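Side-chain contacts in glucan-binding protein C, GbpC (Streptococcus mutans UA159, PDB 5UQZ), which binds glucan and calcium at the cell wall, probably mediating both sucrose-independent and sucrose-dependent adherence of this bacterium: residues Q62-I67 and K147-V152; E237-G242 and I327-N332. All coordinates share one frame; numbering follows the deposited sequence.

Contact 1. Residues Q62-I67 and K147-V152; sequences QGLVFI and KKISKV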
ATOM      1  N   GLN A  62       8.058  -2.387 -19.263  1.00  9.13           N
ATOM      2  CA  GLN A  62       8.450  -1.362 -18.295  1.00  8.60           C
ATOM      3  C   GLN A  62       9.645  -0.557 -18.769  1.00  8.37           C
ATOM      4  O   GLN A  62      10.755  -1.089 -18.938  1.00 10.42           O
ATOM      5  CB  GLN A  62       8.775  -2.018 -16.950  1.00  8.89           C
ATOM      6  CG  GLN A  62       9.276  -1.008 -15.889  1.00  8.71           C
ATOM      7  CD  GLN A  62       8.144  -0.104 -15.450  1.00  7.92           C
ATOM      8  OE1 GLN A  62       7.751   0.797 -16.205  1.00  8.03           O
ATOM      9  NE2 GLN A  62       7.633  -0.331 -14.214  1.00  8.68           N
ATOM     10  N   GLY A  63       9.458   0.739 -18.958  1.00  8.11           N
ATOM     11  CA  GLY A  63      10.533   1.673 -19.214  1.00  7.91           C
ATOM     12  C   GLY A  63      10.715   2.689 -18.106  1.00  7.56           C
ATOM     13  O   GLY A  63      11.627   3.523 -18.206  1.00  8.12           O
ATOM     14  N   LEU A  64       9.866   2.667 -17.085  1.00  7.16           N
ATOM     15  CA  LEU A  64       9.933   3.642 -16.005  1.00  7.25           C
ATOM     16  C   LEU A  64      10.731   3.029 -14.856  1.00  7.46           C
ATOM     17  O   LEU A  64      10.431   1.917 -14.413  1.00  8.14           O
ATOM     18  CB  LEU A  64       8.531   3.980 -15.513  1.00  7.74           C
ATOM     19  CG  LEU A  64       8.508   5.004 -14.349  1.00  7.21           C
ATOM     20  CD1 LEU A  64       8.939   6.381 -14.807  1.00  8.70           C
ATOM     21  CD2 LEU A  64       7.075   5.080 -13.788  1.00  8.93           C
ATOM     22  N   VAL A  65      11.708   3.783 -14.355  1.00  7.53           N
ATOM     23  CA  VAL A  65      12.396   3.478 -13.108  1.00  8.35           C
ATOM     24  C   VAL A  65      12.116   4.660 -12.188  1.00  7.71           C
ATOM     25  O   VAL A  65      12.610   5.763 -12.430  1.00  8.38           O
ATOM     26  CB  VAL A  65      13.908   3.254 -13.324  1.00 10.47           C
ATOM     27  CG1 VAL A  65      14.563   2.939 -11.993  1.00 12.53           C
ATOM     28  CG2 VAL A  65      14.148   2.150 -14.370  1.00 12.07           C
ATOM     29  N   PHE A  66      11.293   4.444 -11.175  1.00  7.83           N
ATOM     30  CA  PHE A  66      10.824   5.517 -10.305  1.00  7.28           C
ATOM     31  C   PHE A  66      10.452   4.845  -8.992  1.00  7.51           C
ATOM     32  O   PHE A  66       9.291   4.541  -8.710  1.00  7.51           O
ATOM     33  CB  PHE A  66       9.636   6.203 -10.961  1.00  7.51           C
ATOM     34  CG  PHE A  66       9.053   7.347 -10.132  1.00  7.64           C
ATOM     35  CD1 PHE A  66       9.839   8.433  -9.746  1.00  8.89           C
ATOM     36  CD2 PHE A  66       7.731   7.342  -9.771  1.00  8.77           C
ATOM     37  CE1 PHE A  66       9.273   9.477  -9.003  1.00  9.91           C
ATOM     38  CE2 PHE A  66       7.171   8.381  -9.053  1.00 10.64           C
ATOM     39  CZ  PHE A  66       7.945   9.443  -8.692  1.00  9.78           C
ATOM     40  N   ILE A  67      11.473   4.555  -8.201  1.00 10.06           N
ATOM     41  CA  ILE A  67      11.275   3.712  -7.031  1.00 13.01           C
ATOM     42  C   ILE A  67      11.845   4.253  -5.759  1.00 14.31           C
ATOM     43  O   ILE A  67      11.357   3.919  -4.672  1.00 18.65           O
ATOM     44  CB  ILE A  67      11.733   2.284  -7.259  1.00 17.60           C
ATOM     45  CG1 ILE A  67      11.459   1.408  -6.042  1.00 23.79           C
ATOM     46  CG2 ILE A  67      13.067   2.256  -7.600  1.00 13.84           C
ATOM     47  CD1 ILE A  67       9.966   1.637  -5.486  1.00 31.27           C
ATOM     48  N   LYS A 147      15.381   8.418 -20.612  1.00  7.95           N
ATOM     49  CA  LYS A 147      15.417   9.850 -20.328  1.00  7.81           C
ATOM     50  C   LYS A 147      15.534   9.975 -18.817  1.00  7.15           C
ATOM     51  O   LYS A 147      14.583   9.656 -18.081  1.00  8.07           O
ATOM     52  CB  LYS A 147      14.136  10.528 -20.813  1.00  9.53           C
ATOM     53  CG  LYS A 147      13.922  10.403 -22.314  1.00 11.05           C
ATOM     54  CD  LYS A 147      12.546  10.983 -22.691  1.00 15.14           C
ATOM     55  CE  LYS A 147      12.394  11.014 -24.193  1.00 20.00           C
ATOM     56  NZ  LYS A 147      11.310  11.941 -24.634  1.00 26.69           N
ATOM     57  N   LYS A 148      16.653  10.503 -18.342  1.00  6.98           N
ATOM     58  CA  LYS A 148      16.758  10.745 -16.907  1.00  7.18           C
ATOM     59  C   LYS A 148      15.695  11.775 -16.510  1.00  6.64           C
ATOM     60  O   LYS A 148      15.476  12.764 -17.219  1.00  7.71           O
ATOM     61  CB  LYS A 148      18.177  11.274 -16.616  1.00  8.13           C
ATOM     62  CG  LYS A 148      18.458  11.467 -15.111  1.00  9.23           C
ATOM     63  CD  LYS A 148      19.899  11.864 -14.908  1.00 10.43           C
ATOM     64  CE  LYS A 148      20.137  12.414 -13.517  1.00 11.35           C
ATOM     65  NZ  LYS A 148      19.896  11.409 -12.411  1.00 11.38           N
ATOM     66  N   ILE A 149      15.095  11.558 -15.354  1.00  6.86           N
ATOM     67  CA  ILE A 149      14.048  12.432 -14.837  1.00  6.95           C
ATOM     68  C   ILE A 149      14.667  13.452 -13.903  1.00  7.18           C
ATOM     69  O   ILE A 149      15.400  13.085 -12.977  1.00  7.73           O
ATOM     70  CB  ILE A 149      12.968  11.587 -14.150  1.00  6.87           C
ATOM     71  CG1 ILE A 149      12.206  10.781 -15.233  1.00  7.65           C
ATOM     72  CG2 ILE A 149      12.014  12.485 -13.373  1.00  7.71           C
ATOM     73  CD1 ILE A 149      11.332   9.632 -14.666  1.00  8.60           C
ATOM     74  N   SER A 150      14.367  14.739 -14.147  1.00  7.07           N
ATOM     75  CA  SER A 150      14.953  15.834 -13.370  1.00  6.98           C
ATOM     76  C   SER A 150      14.011  16.381 -12.318  1.00  7.06           C
ATOM     77  O   SER A 150      14.477  17.079 -11.400  1.00  7.81           O
ATOM     78  CB  SER A 150      15.315  16.983 -14.304  1.00  8.47           C
ATOM     79  OG  SER A 150      14.118  17.542 -14.868  1.00  9.06           O
ATOM     80  N   LYS A 151      12.726  16.111 -12.430  1.00  6.35           N
ATOM     81  CA  LYS A 151      11.716  16.777 -11.626  1.00  6.35           C
ATOM     82  C   LYS A 151      10.437  16.000 -11.821  1.00  6.25           C
ATOM     83  O   LYS A 151      10.237  15.388 -12.886  1.00  6.63           O
ATOM     84  CB  LYS A 151      11.563  18.239 -12.165  1.00  8.61           C
ATOM     85  CG  LYS A 151      10.490  19.065 -11.516  1.00 11.15           C
ATOM     86  CD  LYS A 151      10.583  20.510 -11.970  1.00 13.66           C
ATOM     87  CE  LYS A 151      10.254  20.743 -13.410  1.00 18.57           C
ATOM     88  NZ  LYS A 151      10.262  22.237 -13.699  1.00 24.92           N
ATOM     89  N   VAL A 152       9.567  16.039 -10.824  1.00  6.38           N
ATOM     90  CA  VAL A 152       8.253  15.425 -10.900  1.00  6.56           C
ATOM     91  C   VAL A 152       7.267  16.468 -10.398  1.00  6.22           C
ATOM     92  O   VAL A 152       7.522  17.107  -9.379  1.00  7.62           O
ATOM     93  CB  VAL A 152       8.142  14.137 -10.028  1.00  7.47           C
ATOM     94  CG1 VAL A 152       6.819  13.437 -10.251  1.00  8.93           C
ATOM     95  CG2 VAL A 152       9.329  13.180 -10.327  1.00  8.47           C
TER
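L64 and F66 meet I149 and V152 in a small, wholly apolar contact at one end of the GbpC domain, where a three-stranded antiparallel sheet approaches the large nine-stranded one. Strands 64-65 and 147-148 are the outer members of that small sheet, with 143-144 between them, so no backbone hydrogen bond joins the two segments and side chains must bridge the gap. L64 does so with one methyl: CD1 reaches CD1 of I149 at 4.0 Å, the two side chains crossing at about a right angle. With CG1 of I149 anti to the carbonyl carbon (chi1 -69°) and CD1 extended beyond it, the long branch of isoleucine spans part of the distance. The ring of F66 approaches V152 from the opposite direction, CE1 lying 3.9 Å from CG2, which meets the ring obliquely. Phenylalanine suits this place because its ring carries the contact far from its own backbone, whereas the short, branched V152 can meet it from strand 151-160. Away from the interface, Q62 folds back on its own chain and braces L64: OE1 accepts from N of L64 at 3.0 Å, the donor lying above the carbonyl plane. Strand 194-204 packs over the same cluster: F203 touches L64, I149 and V152 and meets F66 edge-to-face, while I201 packs on V152 and Y144 of strand 143-144 on L64.

Contact 2. Residues E237-G242 and I327-N332; sequences EKVNLG and IWFATN. With CA (calcium ion), chain B.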
ATOM      1  N   GLU A 237     -10.434   0.005  -0.234  1.00  7.87           N
ATOM      2  CA  GLU A 237      -9.567   0.942  -0.950  1.00  7.48           C
ATOM      3  C   GLU A 237      -9.700   0.661  -2.439  1.00  7.70           C
ATOM      4  O   GLU A 237      -9.602  -0.495  -2.870  1.00  8.34           O
ATOM      5  CB  GLU A 237      -8.136   0.785  -0.438  1.00  8.49           C
ATOM      6  CG  GLU A 237      -8.091   1.114   1.052  1.00  9.11           C
ATOM      7  CD  GLU A 237      -6.795   0.883   1.789  1.00  9.88           C
ATOM      8  OE1 GLU A 237      -5.742   0.627   1.185  1.00  9.88           O
ATOM      9  OE2 GLU A 237      -6.864   1.003   3.053  1.00 12.23           O
ATOM     10  N   LYS A 238      -9.901   1.716  -3.221  1.00  8.01           N
ATOM     11  CA  LYS A 238     -10.222   1.600  -4.645  1.00  8.22           C
ATOM     12  C   LYS A 238      -9.447   2.624  -5.451  1.00  8.16           C
ATOM     13  O   LYS A 238      -9.072   3.675  -4.939  1.00  8.66           O
ATOM     14  CB  LYS A 238     -11.734   1.890  -4.891  1.00  9.70           C
ATOM     15  CG  LYS A 238     -12.698   1.048  -4.053  1.00 10.40           C
ATOM     16  CD  LYS A 238     -14.138   1.330  -4.452  1.00 12.40           C
ATOM     17  CE  LYS A 238     -15.096   0.410  -3.741  1.00 13.92           C
ATOM     18  NZ  LYS A 238     -16.496   0.806  -4.002  1.00 17.89           N
ATOM     19  N   VAL A 239      -9.240   2.300  -6.736  1.00  8.14           N
ATOM     20  CA  VAL A 239      -8.670   3.276  -7.664  1.00  7.47           C
ATOM     21  C   VAL A 239      -9.534   3.343  -8.916  1.00  7.80           C
ATOM     22  O   VAL A 239      -9.823   2.306  -9.528  1.00  9.38           O
ATOM     23  CB  VAL A 239      -7.215   2.952  -8.033  1.00  8.85           C
ATOM     24  CG1 VAL A 239      -6.639   4.097  -8.908  1.00 12.78           C
ATOM     25  CG2 VAL A 239      -6.400   2.760  -6.790  1.00 11.10           C
ATOM     26  N   ASN A 240      -9.919   4.549  -9.334  1.00  8.26           N
ATOM     27  CA  ASN A 240     -10.524   4.785 -10.629  1.00  8.25           C
ATOM     28  C   ASN A 240      -9.394   5.239 -11.546  1.00  8.67           C
ATOM     29  O   ASN A 240      -8.802   6.310 -11.336  1.00  9.50           O
ATOM     30  CB  ASN A 240     -11.614   5.844 -10.528  1.00 10.79           C
ATOM     31  CG  ASN A 240     -12.343   6.028 -11.841  1.00 13.69           C
ATOM     32  OD1 ASN A 240     -11.739   5.968 -12.919  1.00 14.58           O
ATOM     33  ND2 ASN A 240     -13.673   6.225 -11.773  1.00 17.68           N
ATOM     34  N   LEU A 241      -9.069   4.415 -12.537  1.00  9.32           N
ATOM     35  CA  LEU A 241      -7.889   4.672 -13.354  1.00 10.67           C
ATOM     36  C   LEU A 241      -8.122   5.728 -14.427  1.00  8.86           C
ATOM     37  O   LEU A 241      -7.135   6.152 -15.058  1.00  9.64           O
ATOM     38  CB  LEU A 241      -7.375   3.395 -14.040  1.00 15.25           C
ATOM     39  CG  LEU A 241      -6.633   2.473 -13.029  1.00 20.74           C
ATOM     40  CD1 LEU A 241      -7.513   1.874 -11.942  1.00 28.74           C
ATOM     41  CD2 LEU A 241      -6.060   1.342 -13.824  1.00 21.01           C
ATOM     42  N   GLY A 242      -9.359   6.171 -14.641  1.00 10.28           N
ATOM     43  CA  GLY A 242      -9.551   7.177 -15.661  1.00 11.41           C
ATOM     44  C   GLY A 242      -9.165   6.614 -17.012  1.00 10.65           C
ATOM     45  O   GLY A 242      -9.506   5.481 -17.367  1.00 13.30           O
ATOM     46  N   ILE A 327      -5.387   6.005   4.667  1.00  9.26           N
ATOM     47  CA  ILE A 327      -4.741   5.232   3.617  1.00  9.06           C
ATOM     48  C   ILE A 327      -3.369   5.821   3.371  1.00  8.55           C
ATOM     49  O   ILE A 327      -3.211   7.056   3.277  1.00  8.83           O
ATOM     50  CB  ILE A 327      -5.579   5.191   2.315  1.00  8.99           C
ATOM     51  CG1 ILE A 327      -4.947   4.216   1.301  1.00 10.80           C
ATOM     52  CG2 ILE A 327      -5.798   6.555   1.716  1.00 11.06           C
ATOM     53  CD1 ILE A 327      -5.815   4.034  -0.009  1.00 10.92           C
ATOM     54  N   TRP A 328      -2.369   4.946   3.207  1.00  8.82           N
ATOM     55  CA  TRP A 328      -1.070   5.346   2.689  1.00  8.53           C
ATOM     56  C   TRP A 328      -1.107   4.943   1.228  1.00  7.53           C
ATOM     57  O   TRP A 328      -0.987   3.754   0.900  1.00  9.51           O
ATOM     58  CB  TRP A 328       0.070   4.651   3.405  1.00  9.49           C
ATOM     59  CG  TRP A 328       1.424   5.080   2.929  1.00  9.41           C
ATOM     60  CD1 TRP A 328       1.745   5.925   1.858  1.00  9.07           C
ATOM     61  CD2 TRP A 328       2.656   4.757   3.542  1.00 13.14           C
ATOM     62  NE1 TRP A 328       3.094   6.050   1.744  1.00 11.25           N
ATOM     63  CE2 TRP A 328       3.680   5.365   2.775  1.00 14.52           C
ATOM     64  CE3 TRP A 328       2.998   3.970   4.648  1.00 18.34           C
ATOM     65  CZ2 TRP A 328       5.029   5.236   3.097  1.00 22.43           C
ATOM     66  CZ3 TRP A 328       4.330   3.847   4.968  1.00 26.27           C
ATOM     67  CH2 TRP A 328       5.332   4.481   4.189  1.00 26.72           C
ATOM     68  N   PHE A 329      -1.365   5.912   0.343  1.00  7.84           N
ATOM     69  CA  PHE A 329      -1.436   5.599  -1.076  1.00  9.01           C
ATOM     70  C   PHE A 329      -0.117   5.988  -1.693  1.00  8.84           C
ATOM     71  O   PHE A 329       0.250   7.165  -1.674  1.00 10.79           O
ATOM     72  CB  PHE A 329      -2.567   6.387  -1.758  1.00  9.63           C
ATOM     73  CG  PHE A 329      -2.669   6.057  -3.205  1.00 10.20           C
ATOM     74  CD1 PHE A 329      -3.353   4.930  -3.617  1.00 12.05           C
ATOM     75  CD2 PHE A 329      -2.010   6.827  -4.154  1.00 10.88           C
ATOM     76  CE1 PHE A 329      -3.371   4.575  -4.976  1.00 14.51           C
ATOM     77  CE2 PHE A 329      -2.049   6.474  -5.491  1.00 12.50           C
ATOM     78  CZ  PHE A 329      -2.729   5.353  -5.905  1.00 13.37           C
ATOM     79  N   ALA A 330       0.554   5.021  -2.291  1.00  9.75           N
ATOM     80  CA  ALA A 330       1.785   5.272  -2.999  1.00 10.96           C
ATOM     81  C   ALA A 330       1.657   4.700  -4.397  1.00 10.76           C
ATOM     82  O   ALA A 330       0.974   3.685  -4.609  1.00 12.49           O
ATOM     83  CB  ALA A 330       3.015   4.708  -2.292  1.00 13.07           C
ATOM     84  N   THR A 331       2.275   5.362  -5.357  1.00  9.87           N
ATOM     85  CA  THR A 331       2.412   4.731  -6.673  1.00  9.43           C
ATOM     86  C   THR A 331       3.798   5.050  -7.200  1.00  9.01           C
ATOM     87  O   THR A 331       4.323   6.146  -7.021  1.00 11.43           O
ATOM     88  CB  THR A 331       1.271   5.193  -7.652  1.00 10.88           C
ATOM     89  OG1 THR A 331       1.455   4.515  -8.914  1.00 10.80           O
ATOM     90  CG2 THR A 331       1.338   6.687  -7.902  1.00 12.72           C
ATOM     91  N   ASN A 332       4.407   4.078  -7.835  1.00  8.69           N
ATOM     92  CA  ASN A 332       5.814   4.130  -8.235  1.00  7.88           C
ATOM     93  C   ASN A 332       6.000   2.985  -9.236  1.00  7.69           C
ATOM     94  O   ASN A 332       5.035   2.326  -9.620  1.00  9.49           O
ATOM     95  CB  ASN A 332       6.697   4.063  -6.997  1.00  9.36           C
ATOM     96  CG  ASN A 332       6.299   2.941  -6.128  1.00 10.29           C
ATOM     97  OD1 ASN A 332       6.176   1.776  -6.601  1.00 11.21           O
ATOM     98  ND2 ASN A 332       5.995   3.245  -4.879  1.00 13.92           N
TER
HETATM   99 CA    CA B 501      -3.428   0.073   1.854  1.00  9.73          CA
HETATM  100  O   HOH W   1      -4.601   0.584   4.076  1.00 24.68           O
HETATM  101  O   HOH W   2      -2.488   1.941   3.180  1.00 23.40           O
HETATM  102  O   HOH W   3      -2.770   1.740   0.295  1.00 13.92           O
HETATM  103  O   HOH W   4      -2.142  -0.558   3.853  1.00 13.69           O
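OE1 of E237 binds the calcium ion at 2.5 Å, and the same carboxylate rests against I327, where two sheets of the beta-supersandwich pack against each other: strand 233-240 belongs to the nine-stranded sheet and strand 325-329 is an outer strand of the four-stranded one. Glutamate suits the place because its chain, extended beyond CG (chi2 174°), carries a charged oxygen out from the strand to the metal. Only one oxygen binds directly; OE2 is 3.8 Å from the calcium and instead accepts from water 1, itself a metal ligand, and from H235 NE2; these two bonds together probably fix the rotation of the carboxylate. S224 O and N226 OD1 are among three further ligand atoms, and four waters complete the shell of eight. The opposite segment reaches the ion only through water: W328 N donates to water 2 at 3.0 Å, and W328 O accepts from water 3 at 2.8 Å. Beneath this polar site I327 comes from the opposite direction, its CD1 3.6 Å from OE1 of E237 and also close to CB and CG, so an aliphatic residue walls the carboxylate on that side. Two residues further along each strand, the contact is purely apolar. V239 and F329 cross at about a right angle, F329 also stacking on F314 of strand 312-319. Where strand 233-240 ends, N240 OD1 accepts from G242 N in an Asx turn. Between the sheets, V239 CG2 touches F329 CE1 obliquely at 4.0 Å.

Contacts 1 and 2 follow one another along the chain, the first closing before the second opens, and their centres lie about 19 Å apart. Both reach the nine-stranded sheet, through strand 151-160 in contact 1 and strand 233-240 in contact 2. They also touch directly where the chain leaves strand 325-329: F66 O is 3.1 Å from N332 CB, and I67 CD1 is 3.9 Å from N332 CG. Beyond N332, S333 OG accepts from F66 N, tying the segments further. Calcium belongs to contact 2 alone; contact 1 is apolar and lies away from the ion, with F66 CE2 17.3 Å from the calcium.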